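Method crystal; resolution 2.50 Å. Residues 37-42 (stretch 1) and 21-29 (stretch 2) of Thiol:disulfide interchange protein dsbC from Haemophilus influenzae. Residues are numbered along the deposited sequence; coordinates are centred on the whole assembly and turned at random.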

# COMPACT_ATOMS: atom_id res chain seq x y z
N LEU A 37 5.78 -8.67 -5.78
CA LEU A 37 6.26 -8.81 -4.41
C LEU A 37 7.78 -8.79 -4.35
O LEU A 37 8.46 -8.60 -5.35
CB LEU A 37 5.77 -10.13 -3.81
CG LEU A 37 4.26 -10.33 -3.88
CD1 LEU A 37 3.87 -11.63 -3.18
CD2 LEU A 37 3.56 -9.15 -3.25
N TYR A 38 8.30 -8.99 -3.14
CA TYR A 38 9.74 -9.03 -2.92
C TYR A 38 9.98 -10.01 -1.79
O TYR A 38 9.44 -9.86 -0.70
CB TYR A 38 10.24 -7.64 -2.55
CG TYR A 38 10.22 -6.69 -3.73
CD1 TYR A 38 11.29 -6.63 -4.61
CD2 TYR A 38 9.11 -5.88 -3.99
CE1 TYR A 38 11.26 -5.79 -5.72
CE2 TYR A 38 9.07 -5.04 -5.09
CZ TYR A 38 10.15 -5.00 -5.96
OH TYR A 38 10.12 -4.18 -7.07
N VAL A 39 10.78 -11.04 -2.08
CA VAL A 39 11.04 -12.09 -1.10
C VAL A 39 12.51 -12.38 -0.83
O VAL A 39 13.38 -12.17 -1.68
CB VAL A 39 10.35 -13.41 -1.54
CG1 VAL A 39 10.61 -14.51 -0.52
CG2 VAL A 39 8.86 -13.17 -1.71
N SER A 40 12.77 -12.89 0.37
CA SER A 40 14.11 -13.23 0.81
C SER A 40 14.64 -14.50 0.17
O SER A 40 13.88 -15.43 -0.12
CB SER A 40 14.12 -13.37 2.33
N GLU A 41 15.96 -14.54 -0.06
CA GLU A 41 16.60 -15.72 -0.63
C GLU A 41 16.09 -16.87 0.21
O GLU A 41 15.72 -17.93 -0.30
CB GLU A 41 18.11 -15.62 -0.48
CG GLU A 41 18.73 -14.39 -1.13
CD GLU A 41 18.50 -14.33 -2.64
OE1 GLU A 41 18.03 -15.34 -3.21
OE2 GLU A 41 18.79 -13.28 -3.26
N ASP A 42 16.06 -16.61 1.52
CA ASP A 42 15.60 -17.56 2.53
C ASP A 42 14.13 -17.94 2.30
O ASP A 42 13.80 -19.12 2.13
CB ASP A 42 15.77 -16.95 3.93
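Stretch 2 (21-29) SSPISGIKT

The contact between residues 21-29 and 37-42 is a short antiparallel β pairing, in which two backbone segments of one chain are joined by main-chain hydrogen bonds and their side chains settle around that ladder. It illustrates a general principle: in an antiparallel pair the backbone fixes the register, and the register then decides which side chains can meet.

Stretch 2 begins as a loop through Ser22, Pro23, Ile24 and Ser25 and reaches Gly26 with a phi of 74°, a positive value that glycine adopts readily. From there the chain extends, with phi/psi of -129/163° at Ile27 and -139/125° at Lys28, and runs opposite to the strand that includes Val39 and Ser40. The order of the pairs records this direction: Gly26 lies by Glu41, Ile27 by Ser40, Lys28 by Val39 and Thr29 by Tyr38. The CA atoms are 4.1 Å apart for Ile27 and Ser40, a non-hydrogen-bonded pair, and 5.2 Å apart for Lys28 and Val39, the hydrogen-bonded pair.

Val39 and Lys28 exchange two bonds, as such a pair should. Val39 N donates to Lys28 O at 3.2 Å and is nearly straight, at 167°; Lys28 N donates to Val39 O at 2.6 Å, although the position of that oxygen is less certain. A third bond, from Glu41 N to Gly26 O at 2.5 Å, continues the ladder just beyond the strand residues. The same carbonyl receives a CA-H...O contact, with Ser40 CA 3.0 Å from Gly26 O.

Alternation sends Ile27 and Ser40 to one face of the sheet and Lys28 and Val39 to the other. On the face of Ile27 and Ser40, Ile27 CD1 comes within 3.7 Å of Ser40 CB. Ile27 CG2 lies 3.8 Å from Tyr38 CB. Around the Tyr38 ring, Ile27 CG2 and Ser22 CB sit at the edge, near its plane, with Ser22 CB 4.3 Å from Tyr38 CD1. Thr29 approaches the same ring obliquely, its OG1 3.6 Å from Tyr38 CE1.

Lys28 CB points to the face it shares with Val39 and Glu41 CB points sideways, but the ends of both side chains come nearer to the other stretch. Glu41 OE1 is 3.3 Å from Lys28 CE but 4.4 Å from Lys28 NZ, so the opposite charges are neighbours without forming a salt bridge. The contact buries 499 Å², summed over both stretches.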

# COMPACT_ATOMS: atom_id res chain seq x y z
N SER A 21 15.17 -10.75 -10.72
CA SER A 21 16.24 -9.86 -10.26
C SER A 21 15.82 -8.62 -9.49
O SER A 21 15.48 -7.59 -10.08
CB SER A 21 17.11 -9.43 -11.46
N SER A 22 15.86 -8.73 -8.17
CA SER A 22 15.52 -7.60 -7.30
C SER A 22 16.80 -6.80 -7.15
O SER A 22 17.88 -7.36 -6.93
CB SER A 22 15.06 -8.09 -5.93
OG SER A 22 16.12 -8.68 -5.20
N PRO A 23 16.71 -5.47 -7.30
CA PRO A 23 17.89 -4.60 -7.18
C PRO A 23 18.47 -4.66 -5.77
O PRO A 23 19.36 -3.88 -5.41
CB PRO A 23 17.34 -3.23 -7.51
CG PRO A 23 16.24 -3.54 -8.49
CD PRO A 23 15.56 -4.71 -7.82
N ILE A 24 17.93 -5.58 -4.97
CA ILE A 24 18.38 -5.77 -3.59
C ILE A 24 18.65 -7.25 -3.31
O ILE A 24 17.73 -8.09 -3.27
CB ILE A 24 17.33 -5.22 -2.58
CG1 ILE A 24 17.30 -3.69 -2.63
CG2 ILE A 24 17.68 -5.68 -1.17
N SER A 25 19.93 -7.54 -3.14
CA SER A 25 20.40 -8.89 -2.86
C SER A 25 19.64 -9.42 -1.66
O SER A 25 18.94 -8.67 -0.99
CB SER A 25 21.90 -8.85 -2.57
OG SER A 25 22.25 -7.70 -1.80
N GLY A 26 19.76 -10.72 -1.40
CA GLY A 26 19.06 -11.31 -0.27
C GLY A 26 17.58 -11.44 -0.59
O GLY A 26 16.86 -12.19 0.08
N ILE A 27 17.13 -10.71 -1.61
CA ILE A 27 15.73 -10.71 -2.04
C ILE A 27 15.58 -10.97 -3.54
O ILE A 27 16.54 -10.84 -4.30
CB ILE A 27 15.05 -9.36 -1.70
CG1 ILE A 27 15.22 -9.03 -0.22
CG2 ILE A 27 13.56 -9.42 -2.03
CD1 ILE A 27 14.63 -10.08 0.70
N LYS A 28 14.37 -11.33 -3.95
CA LYS A 28 14.09 -11.60 -5.35
C LYS A 28 12.73 -11.02 -5.74
O LYS A 28 11.72 -11.31 -5.11
CB LYS A 28 14.10 -13.11 -5.61
CG LYS A 28 15.49 -13.75 -5.60
CD LYS A 28 15.44 -15.28 -5.74
CE LYS A 28 15.06 -15.99 -4.43
NZ LYS A 28 13.71 -15.61 -3.89
N THR A 29 12.72 -10.19 -6.79
CA THR A 29 11.49 -9.56 -7.26
C THR A 29 10.48 -10.63 -7.66
O THR A 29 10.46 -11.07 -8.80
CB THR A 29 11.75 -8.67 -8.50
OG1 THR A 29 12.83 -7.77 -8.24
CG2 THR A 29 10.50 -7.87 -8.85